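Local coordinates for putative membrane anchored protein (Corynebacterium diphtheriae, PDB 3LSO) that is of unknown function but is probably held at the bacterial membrane and carries a chain of beta-strand domains, the first belonging to the E-set clan, at residues K387-S392 with K441-I446; A326-N331 with V433-N438. All coordinates share one frame; numbering follows the deposited sequence.

How the contacts relate
Both contacts lie in the same beta-rich part of the chain, about 14 Å apart between centres. They share the hairpin of strands 425-435 and 440-453. Contact 1 is on the outer face of that hairpin: a leucine meets the backbone of a loop, and two of the four touching residues are exposed lysines. Contact 2 is on the inner face and is fully buried: side chains meet from two facing sheets, and a lysine runs among them to a pair of aspartates. The backbone pairing of Asp442 with Val433 joins the two. So does Ile446, which reaches inward to Ala326 while Leu443 points outward.

Contact 1 (K387-S392 with K441-I446); sequences KKPNES and KDLVSI
Leu443 meets the loop 387-392 with one methyl group, CD1. It comes in over a face of the peptide group that joins Lys388 to Pro389. CD1 lies 3.7 Å from Pro389 N and 3.8 Å from Lys388 C, almost straight above the peptide plane. The same methyl is 3.8 Å from Lys387 O. The leucine thus rests mainly on backbone. The CB of Leu443 already points at the loop. CG then stands beside the backbone N and anti to the carbonyl carbon (chi1 -71°), which carries the branch outward from the strand.

Pro389 adds the apolar side-chain contact. Its ring is set across the approach of the leucine, and the nearest of its side-chain carbons, CD, is 4.4 Å from Leu443 CD1. Trp382 and Ser368 also touch this ring, so the proline is buried although it sits in a loop.

In the fold, the contact lays the long loop before strand 394-398 over the outer face of the hairpin made by strands 425-435 and 440-453. Gln430 of strand 425-435 and Asn343 of strand 335-343, in the same sheet, also touch Leu443. No hydrogen bond links the two segments.

The two lysines differ in direction. Lys387 starts toward the strand, and its NZ forms a salt bridge with Glu287. Lys388 turns its CB away from the strand.

Beyond the proline the loop folds into an Asx turn. Asn390 OD1 accepts from Ser392 N at 3.0 Å, with the donor in the carbonyl plane and an N-H...O angle of 156°. Ser392 OG donates to the same oxygen, also in that plane. Asn390 ND2 bonds to Ala344 O, and Asn390 N to Asn343 OD1, which tie the turn to the end of strand 335-343.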
ATOM      1  N   LYS B 387      37.566   6.755  15.154  1.00 26.34           N
ATOM      2  CA  LYS B 387      37.240   6.060  13.939  1.00 27.01           C
ATOM      3  C   LYS B 387      38.069   6.655  12.830  1.00 26.11           C
ATOM      4  O   LYS B 387      37.920   7.843  12.556  1.00 26.86           O
ATOM      5  CB  LYS B 387      35.752   6.183  13.640  1.00 27.82           C
ATOM      6  CG  LYS B 387      35.181   4.922  12.984  1.00 31.95           C
ATOM      7  CD  LYS B 387      33.646   4.895  12.988  1.00 36.62           C
ATOM      8  CE  LYS B 387      33.027   4.997  14.403  1.00 37.99           C
ATOM      9  NZ  LYS B 387      31.556   5.305  14.326  1.00 38.08           N
ATOM     10  N   LYS B 388      38.930   5.842  12.203  1.00 24.98           N
ATOM     11  CA  LYS B 388      39.958   6.314  11.240  1.00 23.63           C
ATOM     12  C   LYS B 388      39.647   5.881   9.819  1.00 22.75           C
ATOM     13  O   LYS B 388      39.102   4.790   9.603  1.00 22.59           O
ATOM     14  CB  LYS B 388      41.358   5.771  11.598  1.00 23.22           C
ATOM     15  CG  LYS B 388      41.866   6.176  12.969  1.00 25.57           C
ATOM     16  CD  LYS B 388      42.888   5.186  13.551  1.00 28.38           C
ATOM     17  CE  LYS B 388      43.260   5.499  15.037  1.00 28.36           C
ATOM     18  NZ  LYS B 388      42.364   4.854  16.045  1.00 27.05           N
ATOM     19  N   PRO B 389      40.057   6.694   8.833  1.00 21.98           N
ATOM     20  CA  PRO B 389      39.985   6.275   7.424  1.00 21.35           C
ATOM     21  C   PRO B 389      40.828   5.020   7.223  1.00 20.95           C
ATOM     22  O   PRO B 389      41.761   4.798   7.993  1.00 20.98           O
ATOM     23  CB  PRO B 389      40.638   7.433   6.667  1.00 21.63           C
ATOM     24  CG  PRO B 389      40.787   8.561   7.696  1.00 22.17           C
ATOM     25  CD  PRO B 389      40.876   7.904   9.014  1.00 21.80           C
ATOM     26  N   ASN B 390      40.511   4.202   6.219  1.00 20.08           N
ATOM     27  CA  ASN B 390      41.316   3.019   5.934  1.00 19.88           C
ATOM     28  C   ASN B 390      42.232   3.228   4.719  1.00 20.02           C
ATOM     29  O   ASN B 390      42.320   4.334   4.186  1.00 19.47           O
ATOM     30  CB  ASN B 390      40.420   1.789   5.769  1.00 19.54           C
ATOM     31  CG  ASN B 390      39.400   1.961   4.665  1.00 20.67           C
ATOM     32  OD1 ASN B 390      39.748   2.330   3.519  1.00 22.12           O
ATOM     33  ND2 ASN B 390      38.132   1.706   4.990  1.00 16.44           N
ATOM     34  N   GLU B 391      42.897   2.160   4.278  1.00 20.27           N
ATOM     35  CA  GLU B 391      43.884   2.242   3.193  1.00 20.94           C
ATOM     36  C   GLU B 391      43.343   2.842   1.891  1.00 19.79           C
ATOM     37  O   GLU B 391      44.106   3.315   1.071  1.00 20.12           O
ATOM     38  CB  GLU B 391      44.501   0.860   2.919  1.00 21.88           C
ATOM     39  CG  GLU B 391      45.253   0.254   4.129  1.00 28.37           C
ATOM     40  CD  GLU B 391      45.340  -1.323   4.123  1.00 36.64           C
ATOM     41  OE1 GLU B 391      44.403  -2.022   3.628  1.00 37.53           O
ATOM     42  OE2 GLU B 391      46.360  -1.862   4.647  1.00 39.38           O
ATOM     43  N   SER B 392      42.033   2.819   1.690  1.00 19.13           N
ATOM     44  CA  SER B 392      41.466   3.323   0.452  1.00 18.68           C
ATOM     45  C   SER B 392      41.377   4.848   0.414  1.00 18.67           C
ATOM     46  O   SER B 392      41.232   5.436  -0.639  1.00 19.21           O
ATOM     47  CB  SER B 392      40.071   2.750   0.256  1.00 18.64           C
ATOM     48  OG  SER B 392      39.168   3.224   1.253  1.00 19.75           O
ATOM     49  N   LYS B 441      36.102  16.604  12.391  1.00 17.84           N
ATOM     50  CA  LYS B 441      36.608  15.551  11.538  1.00 18.69           C
ATOM     51  C   LYS B 441      35.541  14.471  11.560  1.00 19.22           C
ATOM     52  O   LYS B 441      35.040  14.105  12.636  1.00 19.61           O
ATOM     53  CB  LYS B 441      37.943  14.999  12.084  1.00 19.03           C
ATOM     54  CG  LYS B 441      39.065  16.042  12.280  1.00 19.22           C
ATOM     55  CD  LYS B 441      39.952  15.743  13.495  1.00 18.93           C
ATOM     56  CE  LYS B 441      40.776  16.965  13.873  1.00 21.18           C
ATOM     57  NZ  LYS B 441      42.127  16.630  14.397  1.00 24.74           N
ATOM     58  N   ASP B 442      35.180  13.958  10.394  1.00 19.49           N
ATOM     59  CA  ASP B 442      34.077  13.024  10.311  1.00 20.33           C
ATOM     60  C   ASP B 442      34.208  12.094   9.098  1.00 20.32           C
ATOM     61  O   ASP B 442      34.813  12.469   8.068  1.00 20.97           O
ATOM     62  CB  ASP B 442      32.787  13.825  10.218  1.00 20.87           C
ATOM     63  CG  ASP B 442      31.554  13.030  10.637  1.00 24.70           C
ATOM     64  OD1 ASP B 442      31.686  11.803  10.927  1.00 24.32           O
ATOM     65  OD2 ASP B 442      30.448  13.671  10.681  1.00 29.04           O
ATOM     66  N   LEU B 443      33.663  10.880   9.224  1.00 19.35           N
ATOM     67  CA  LEU B 443      33.505   9.980   8.093  1.00 18.17           C
ATOM     68  C   LEU B 443      32.019   9.742   7.938  1.00 18.85           C
ATOM     69  O   LEU B 443      31.350   9.295   8.879  1.00 19.10           O
ATOM     70  CB  LEU B 443      34.258   8.686   8.310  1.00 17.10           C
ATOM     71  CG  LEU B 443      35.778   8.829   8.243  1.00 16.69           C
ATOM     72  CD1 LEU B 443      36.468   7.727   9.014  1.00 15.32           C
ATOM     73  CD2 LEU B 443      36.317   8.875   6.804  1.00 16.79           C
ATOM     74  N   VAL B 444      31.482  10.082   6.767  1.00 19.11           N
ATOM     75  CA  VAL B 444      30.028  10.095   6.606  1.00 18.80           C
ATOM     76  C   VAL B 444      29.568   9.182   5.479  1.00 18.92           C
ATOM     77  O   VAL B 444      29.935   9.385   4.310  1.00 18.87           O
ATOM     78  CB  VAL B 444      29.512  11.500   6.329  1.00 18.61           C
ATOM     79  CG1 VAL B 444      28.009  11.481   6.304  1.00 18.00           C
ATOM     80  CG2 VAL B 444      30.034  12.461   7.373  1.00 18.62           C
ATOM     81  N   SER B 445      28.766   8.182   5.849  1.00 18.42           N
ATOM     82  CA  SER B 445      28.188   7.233   4.904  1.00 18.03           C
ATOM     83  C   SER B 445      27.250   7.934   3.956  1.00 17.82           C
ATOM     84  O   SER B 445      26.370   8.679   4.396  1.00 18.67           O
ATOM     85  CB  SER B 445      27.417   6.169   5.661  1.00 17.86           C
ATOM     86  OG  SER B 445      28.310   5.463   6.490  1.00 17.99           O
ATOM     87  N   ILE B 446      27.446   7.709   2.661  1.00 17.09           N
ATOM     88  CA  ILE B 446      26.653   8.380   1.646  1.00 16.79           C
ATOM     89  C   ILE B 446      25.762   7.341   1.004  1.00 17.46           C
ATOM     90  O   ILE B 446      26.231   6.521   0.209  1.00 19.19           O
ATOM     91  CB  ILE B 446      27.533   9.169   0.630  1.00 16.24           C
ATOM     92  CG1 ILE B 446      28.150  10.387   1.321  1.00 15.29           C
ATOM     93  CG2 ILE B 446      26.704   9.709  -0.523  1.00 16.18           C
ATOM     94  CD1 ILE B 446      29.174  11.041   0.514  1.00 13.75           C
TER

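Contact 2 (A326-N331 with V433-N438); sequences ASLLPN and VYKYSN
Leu328 faces Val433 and Lys435 across the interior, and the contact between the segments is apolar. The leucine is fully extended: CG is anti to the backbone N (chi1 175°), and the second torsion is also trans. This sends CD1 to the far strand. It lies 4.2 Å from Lys435 CD and 4.5 Å from Val433 CG1. Val433 and Lys435 are two residues apart on their strand, so both point to the same side. The leucine methyl meets one of them at a branch and the other along its aliphatic chain. The contact is light, with 91 Å² buried over both sides.

A second hydrocarbon contact lies within 433-438. Lys435 CG sits 3.6 Å above one face of the Tyr436 ring, displaced toward the rim.

The polar contacts are made with other parts of the chain. Beyond CB, Lys435 runs as an extended chain past Leu328, and its NZ forms salt bridges with Asp295 and Asp297 and bonds to Tyr299 OH. Tyr436 OH also bonds to Asp297. These partners would favour a charged lysine amine at a buried site.

No hydrogen bond joins the segments, as expected where two sheets pack face to face in a beta sandwich. Strand 321-329 lies between strands 298-303 and 410-417 in one sheet. Strand 425-435 lies between strands 335-343 and 440-453 in the other. Val337 of strand 335-343 touches both Leu328 and Lys435, and Tyr299 of strand 298-303 touches Val433.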
ATOM      1  N   ALA B 326      31.581  11.866  -4.566  1.00 14.40           N
ATOM      2  CA  ALA B 326      30.991  12.289  -3.272  1.00 14.17           C
ATOM      3  C   ALA B 326      31.056  13.803  -3.151  1.00 14.09           C
ATOM      4  O   ALA B 326      32.115  14.395  -3.394  1.00 14.85           O
ATOM      5  CB  ALA B 326      31.695  11.639  -2.127  1.00 13.89           C
ATOM      6  N   SER B 327      29.935  14.430  -2.804  1.00 13.27           N
ATOM      7  CA  SER B 327      29.877  15.874  -2.770  1.00 12.72           C
ATOM      8  C   SER B 327      29.513  16.357  -1.381  1.00 13.22           C
ATOM      9  O   SER B 327      28.569  15.864  -0.792  1.00 14.62           O
ATOM     10  CB  SER B 327      28.800  16.353  -3.732  1.00 12.63           C
ATOM     11  OG  SER B 327      29.188  16.275  -5.081  1.00  9.98           O
ATOM     12  N   LEU B 328      30.226  17.339  -0.855  1.00 13.01           N
ATOM     13  CA  LEU B 328      29.751  18.062   0.327  1.00 12.52           C
ATOM     14  C   LEU B 328      29.004  19.293  -0.139  1.00 13.12           C
ATOM     15  O   LEU B 328      29.508  20.047  -0.968  1.00 13.79           O
ATOM     16  CB  LEU B 328      30.933  18.476   1.180  1.00 12.18           C
ATOM     17  CG  LEU B 328      30.775  19.331   2.426  1.00 11.93           C
ATOM     18  CD1 LEU B 328      32.145  19.475   2.975  1.00 11.59           C
ATOM     19  CD2 LEU B 328      30.199  20.741   2.134  1.00 11.30           C
ATOM     20  N   LEU B 329      27.820  19.519   0.413  1.00 13.68           N
ATOM     21  CA  LEU B 329      26.951  20.594  -0.025  1.00 14.10           C
ATOM     22  C   LEU B 329      26.894  21.701   1.032  1.00 14.76           C
ATOM     23  O   LEU B 329      26.189  21.554   2.016  1.00 15.30           O
ATOM     24  CB  LEU B 329      25.559  20.023  -0.282  1.00 13.90           C
ATOM     25  CG  LEU B 329      25.507  18.792  -1.205  1.00 15.96           C
ATOM     26  CD1 LEU B 329      24.135  18.139  -1.187  1.00 15.28           C
ATOM     27  CD2 LEU B 329      25.951  19.094  -2.660  1.00 15.44           C
ATOM     28  N   PRO B 330      27.642  22.805   0.841  1.00 15.11           N
ATOM     29  CA  PRO B 330      27.724  23.812   1.872  1.00 16.32           C
ATOM     30  C   PRO B 330      26.352  24.238   2.270  1.00 17.60           C
ATOM     31  O   PRO B 330      25.467  24.324   1.415  1.00 18.50           O
ATOM     32  CB  PRO B 330      28.403  24.987   1.170  1.00 15.87           C
ATOM     33  CG  PRO B 330      29.178  24.402   0.170  1.00 15.55           C
ATOM     34  CD  PRO B 330      28.420  23.207  -0.332  1.00 15.32           C
ATOM     35  N   ASN B 331      26.162  24.490   3.556  1.00 18.62           N
ATOM     36  CA  ASN B 331      24.904  25.029   4.002  1.00 19.46           C
ATOM     37  C   ASN B 331      24.787  26.518   3.704  1.00 19.86           C
ATOM     38  O   ASN B 331      23.754  26.951   3.234  1.00 20.90           O
ATOM     39  CB  ASN B 331      24.704  24.772   5.477  1.00 19.87           C
ATOM     40  CG  ASN B 331      23.294  25.112   5.932  1.00 22.06           C
ATOM     41  OD1 ASN B 331      22.778  26.197   5.657  1.00 24.13           O
ATOM     42  ND2 ASN B 331      22.663  24.185   6.637  1.00 24.09           N
ATOM     43  N   VAL B 433      35.850  14.146   6.073  1.00 17.81           N
ATOM     44  CA  VAL B 433      35.889  15.603   6.033  1.00 17.85           C
ATOM     45  C   VAL B 433      36.637  16.160   7.218  1.00 17.53           C
ATOM     46  O   VAL B 433      36.565  15.625   8.321  1.00 17.30           O
ATOM     47  CB  VAL B 433      34.495  16.227   6.013  1.00 17.68           C
ATOM     48  CG1 VAL B 433      33.775  15.763   4.825  1.00 20.55           C
ATOM     49  CG2 VAL B 433      33.711  15.784   7.220  1.00 18.40           C
ATOM     50  N   TYR B 434      37.344  17.254   6.983  1.00 16.89           N
ATOM     51  CA  TYR B 434      37.983  17.995   8.052  1.00 16.52           C
ATOM     52  C   TYR B 434      37.696  19.419   7.637  1.00 16.86           C
ATOM     53  O   TYR B 434      38.146  19.841   6.547  1.00 16.85           O
ATOM     54  CB  TYR B 434      39.490  17.707   8.078  1.00 16.07           C
ATOM     55  CG  TYR B 434      40.307  18.553   9.011  1.00 15.82           C
ATOM     56  CD1 TYR B 434      39.823  18.909  10.285  1.00 17.27           C
ATOM     57  CD2 TYR B 434      41.586  18.989   8.645  1.00 15.87           C
ATOM     58  CE1 TYR B 434      40.588  19.704  11.155  1.00 15.67           C
ATOM     59  CE2 TYR B 434      42.373  19.782   9.516  1.00 16.13           C
ATOM     60  CZ  TYR B 434      41.853  20.127  10.752  1.00 16.76           C
ATOM     61  OH  TYR B 434      42.594  20.868  11.607  1.00 19.95           O
ATOM     62  N   LYS B 435      36.931  20.138   8.475  1.00 16.04           N
ATOM     63  CA  LYS B 435      36.379  21.444   8.106  1.00 14.84           C
ATOM     64  C   LYS B 435      36.041  22.246   9.331  1.00 14.89           C
ATOM     65  O   LYS B 435      36.022  21.696  10.439  1.00 15.13           O
ATOM     66  CB  LYS B 435      35.109  21.256   7.272  1.00 14.80           C
ATOM     67  CG  LYS B 435      33.924  20.670   8.029  1.00 12.40           C
ATOM     68  CD  LYS B 435      32.862  20.177   7.080  1.00 11.05           C
ATOM     69  CE  LYS B 435      31.615  19.783   7.851  1.00 13.27           C
ATOM     70  NZ  LYS B 435      30.482  19.463   6.944  1.00 14.77           N
ATOM     71  N   TYR B 436      35.729  23.527   9.123  1.00 14.54           N
ATOM     72  CA  TYR B 436      35.328  24.468  10.188  1.00 15.26           C
ATOM     73  C   TYR B 436      36.489  25.051  10.971  1.00 16.06           C
ATOM     74  O   TYR B 436      37.511  24.373  11.171  1.00 16.58           O
ATOM     75  CB  TYR B 436      34.351  23.859  11.202  1.00 14.56           C
ATOM     76  CG  TYR B 436      33.046  23.414  10.617  1.00 14.92           C
ATOM     77  CD1 TYR B 436      32.668  23.798   9.331  1.00 14.68           C
ATOM     78  CD2 TYR B 436      32.178  22.617  11.354  1.00 15.87           C
ATOM     79  CE1 TYR B 436      31.469  23.382   8.791  1.00 16.75           C
ATOM     80  CE2 TYR B 436      30.956  22.207  10.837  1.00 17.02           C
ATOM     81  CZ  TYR B 436      30.609  22.591   9.548  1.00 18.18           C
ATOM     82  OH  TYR B 436      29.405  22.190   9.013  1.00 19.25           O
ATOM     83  N   SER B 437      36.302  26.317  11.382  1.00 15.98           N
ATOM     84  CA  SER B 437      37.105  27.031  12.370  1.00 15.39           C
ATOM     85  C   SER B 437      37.221  26.199  13.644  1.00 15.44           C
ATOM     86  O   SER B 437      38.317  25.828  14.037  1.00 15.93           O
ATOM     87  CB  SER B 437      36.376  28.347  12.688  1.00 16.05           C
ATOM     88  OG  SER B 437      37.235  29.432  13.012  1.00 15.80           O
ATOM     89  N   ASN B 438      36.099  25.963  14.327  1.00 15.90           N
ATOM     90  CA  ASN B 438      36.049  25.009  15.435  1.00 16.12           C
ATOM     91  C   ASN B 438      35.988  23.677  14.729  1.00 16.60           C
ATOM     92  O   ASN B 438      34.894  23.203  14.369  1.00 17.22           O
ATOM     93  CB  ASN B 438      34.819  25.222  16.322  1.00 15.59           C
ATOM     94  CG  ASN B 438      34.983  24.608  17.727  1.00 18.23           C
ATOM     95  OD1 ASN B 438      35.443  23.478  17.863  1.00 20.30           O
ATOM     96  ND2 ASN B 438      34.595  25.363  18.788  1.00 20.75           N
TER